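Local coordinates for SnoN,Epimerase SnoN (PDB 5EP9), which is an epimerase of nogalamycin biosynthesis that binds iron and 2-oxoglutarate and probably works as a member of the 2-oxoglutarate-dependent non-heme iron oxygenases, at residues 38-46 and 174-182. Numbering follows the deposited sequence.
Sequences ARYRRDGYV and TFVPGSHLL
His180 lays its imidazole against the C-terminal end of helix 30-43. His180 NE2 donates to Arg41 O (2.7 Å) at a somewhat bent 144°, the acceptor lying almost in the ring plane. Gly44 CA packs squarely over one face, 3.4 Å from the centroid of the His180 ring, while Leu181 CG lies toward the rim of the opposite face. Placing His180 CG between its backbone N and carbonyl carbon (chi1 66°) turns the ring back toward the helix end. At Gly44, with positive phi, a CB would collide with His180 ND1. In place of His180, an alanine would probably leave Arg41 O without this donor and open a gap over Gly44 CA. Beside the ring, Gly178 N, in the type II turn from Val176 to Ser179, donates to Asp43 O (3.0 Å). Tyr45 and Phe175 form an offset stack, centroids 4.5 Å apart and planes at 4°; each CB lies over the other ring, and Pro177 CB meets the Tyr45 edge. The contact, inside part 14-202 of the fusion, joins the larger sheet to the smaller in this cupin-type fold, and Phe175 touches the iron ligand His225. Buried His180 ND1 has no partner in the model, consistent with a neutral imidazole protonated at NE2.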
# COMPACT_ATOMS: atom_id res chain seq x y z
N ALA A 38 -10.74 -15.80 0.58
CA ALA A 38 -10.68 -16.61 1.79
C ALA A 38 -9.23 -16.63 2.34
O ALA A 38 -9.01 -16.48 3.52
CB ALA A 38 -11.18 -18.02 1.53
N ARG A 39 -8.27 -16.75 1.44
CA ARG A 39 -6.86 -16.58 1.75
C ARG A 39 -6.57 -15.22 2.34
O ARG A 39 -5.94 -15.12 3.41
CB ARG A 39 -5.94 -16.83 0.56
CG ARG A 39 -5.46 -18.28 0.47
CD ARG A 39 -4.29 -18.46 -0.54
NE ARG A 39 -4.87 -18.53 -1.85
CZ ARG A 39 -4.43 -17.94 -2.99
NH1 ARG A 39 -3.33 -17.12 -3.08
NH2 ARG A 39 -5.17 -18.16 -4.08
N TYR A 40 -7.05 -14.18 1.69
CA TYR A 40 -6.92 -12.79 2.25
C TYR A 40 -7.48 -12.67 3.72
O TYR A 40 -6.87 -12.12 4.61
CB TYR A 40 -7.55 -11.76 1.36
CG TYR A 40 -7.48 -10.37 1.92
CD1 TYR A 40 -6.28 -9.68 1.92
CD2 TYR A 40 -8.59 -9.72 2.42
CE1 TYR A 40 -6.21 -8.38 2.43
CE2 TYR A 40 -8.52 -8.40 2.97
CZ TYR A 40 -7.35 -7.76 2.96
OH TYR A 40 -7.20 -6.52 3.47
N ARG A 41 -8.64 -13.22 3.95
CA ARG A 41 -9.28 -13.12 5.25
C ARG A 41 -8.51 -13.91 6.33
O ARG A 41 -8.34 -13.42 7.43
CB ARG A 41 -10.76 -13.52 5.15
CG ARG A 41 -11.52 -12.33 4.50
CD ARG A 41 -13.04 -12.41 4.57
NE ARG A 41 -13.47 -13.79 4.39
CZ ARG A 41 -13.77 -14.38 3.26
NH1 ARG A 41 -13.77 -13.71 2.10
NH2 ARG A 41 -14.17 -15.68 3.31
N ARG A 42 -8.09 -15.11 5.99
CA ARG A 42 -7.32 -16.02 6.89
C ARG A 42 -5.92 -15.49 7.18
O ARG A 42 -5.52 -15.35 8.29
CB ARG A 42 -7.20 -17.37 6.24
CG ARG A 42 -6.60 -18.47 7.13
CD ARG A 42 -6.80 -19.90 6.57
NE ARG A 42 -7.09 -19.92 5.10
CZ ARG A 42 -8.22 -20.35 4.49
NH1 ARG A 42 -9.24 -20.92 5.19
NH2 ARG A 42 -8.33 -20.28 3.15
N ASP A 43 -5.27 -15.02 6.17
CA ASP A 43 -3.87 -14.62 6.32
C ASP A 43 -3.59 -13.18 6.55
O ASP A 43 -2.54 -12.81 7.09
CB ASP A 43 -3.03 -15.04 5.09
CG ASP A 43 -2.92 -16.56 4.90
OD1 ASP A 43 -3.25 -17.31 5.80
OD2 ASP A 43 -2.43 -16.97 3.82
N GLY A 44 -4.45 -12.33 6.01
CA GLY A 44 -4.27 -10.87 6.12
C GLY A 44 -3.50 -10.27 4.97
O GLY A 44 -3.18 -9.09 5.00
N TYR A 45 -3.14 -11.12 4.01
CA TYR A 45 -2.53 -10.69 2.78
C TYR A 45 -2.84 -11.68 1.73
O TYR A 45 -3.15 -12.82 2.01
CB TYR A 45 -1.00 -10.52 2.92
CG TYR A 45 -0.28 -11.83 2.92
CD1 TYR A 45 -0.27 -12.62 4.04
CD2 TYR A 45 0.28 -12.33 1.74
CE1 TYR A 45 0.36 -13.87 4.03
CE2 TYR A 45 0.94 -13.55 1.73
CZ TYR A 45 0.96 -14.29 2.86
OH TYR A 45 1.52 -15.51 2.82
N VAL A 46 -2.62 -11.28 0.49
CA VAL A 46 -2.65 -12.24 -0.62
C VAL A 46 -1.78 -11.79 -1.76
O VAL A 46 -1.65 -10.54 -2.02
CB VAL A 46 -4.12 -12.52 -0.99
CG1 VAL A 46 -4.72 -11.47 -1.92
CG2 VAL A 46 -4.29 -13.87 -1.54
N THR A 174 7.70 -9.40 3.65
CA THR A 174 7.36 -10.51 4.55
C THR A 174 6.13 -10.11 5.33
O THR A 174 6.02 -8.98 5.78
CB THR A 174 8.53 -10.77 5.48
OG1 THR A 174 9.64 -11.19 4.67
CG2 THR A 174 8.24 -11.84 6.56
N PHE A 175 5.21 -11.06 5.50
CA PHE A 175 3.99 -10.85 6.19
C PHE A 175 3.84 -11.86 7.32
O PHE A 175 4.39 -12.98 7.24
CB PHE A 175 2.79 -11.05 5.24
CG PHE A 175 2.82 -10.17 4.03
CD1 PHE A 175 2.29 -8.92 4.03
CD2 PHE A 175 3.36 -10.64 2.88
CE1 PHE A 175 2.30 -8.09 2.86
CE2 PHE A 175 3.41 -9.85 1.73
CZ PHE A 175 2.86 -8.57 1.73
N VAL A 176 3.13 -11.49 8.39
CA VAL A 176 2.89 -12.49 9.51
C VAL A 176 1.46 -12.92 9.42
O VAL A 176 0.56 -12.14 9.75
CB VAL A 176 3.12 -11.86 10.86
CG1 VAL A 176 2.88 -12.88 11.94
CG2 VAL A 176 4.53 -11.34 10.99
N PRO A 177 1.20 -14.13 8.91
CA PRO A 177 -0.18 -14.45 8.58
C PRO A 177 -1.00 -14.52 9.83
O PRO A 177 -0.50 -15.04 10.87
CB PRO A 177 -0.12 -15.82 7.86
CG PRO A 177 1.28 -16.22 7.91
CD PRO A 177 2.14 -15.04 8.23
N GLY A 178 -2.25 -14.06 9.75
CA GLY A 178 -3.12 -14.06 10.95
C GLY A 178 -2.88 -12.90 11.90
O GLY A 178 -3.64 -12.73 12.84
N SER A 179 -1.83 -12.12 11.70
CA SER A 179 -1.48 -11.07 12.68
C SER A 179 -2.51 -9.92 12.69
O SER A 179 -2.67 -9.20 13.65
CB SER A 179 -0.10 -10.50 12.38
OG SER A 179 -0.05 -9.97 11.02
N HIS A 180 -3.26 -9.83 11.62
CA HIS A 180 -4.38 -8.87 11.51
C HIS A 180 -5.55 -9.17 12.41
O HIS A 180 -6.41 -8.34 12.58
CB HIS A 180 -4.90 -8.72 10.05
CG HIS A 180 -5.54 -9.94 9.48
ND1 HIS A 180 -4.96 -11.20 9.52
CD2 HIS A 180 -6.74 -10.10 8.89
CE1 HIS A 180 -5.80 -12.08 8.99
NE2 HIS A 180 -6.87 -11.42 8.58
N LEU A 181 -5.61 -10.40 12.93
CA LEU A 181 -6.68 -10.83 13.84
C LEU A 181 -6.31 -10.72 15.29
O LEU A 181 -7.08 -11.08 16.13
CB LEU A 181 -7.03 -12.30 13.56
CG LEU A 181 -7.34 -12.57 12.10
CD1 LEU A 181 -7.50 -14.09 11.94
CD2 LEU A 181 -8.64 -11.83 11.71
N LEU A 182 -5.12 -10.25 15.58
CA LEU A 182 -4.64 -10.11 16.94
C LEU A 182 -5.27 -8.85 17.53
O LEU A 182 -5.63 -7.95 16.79
CB LEU A 182 -3.15 -9.98 16.97
CG LEU A 182 -2.36 -11.21 16.51
CD1 LEU A 182 -0.90 -10.86 16.38
CD2 LEU A 182 -2.49 -12.44 17.46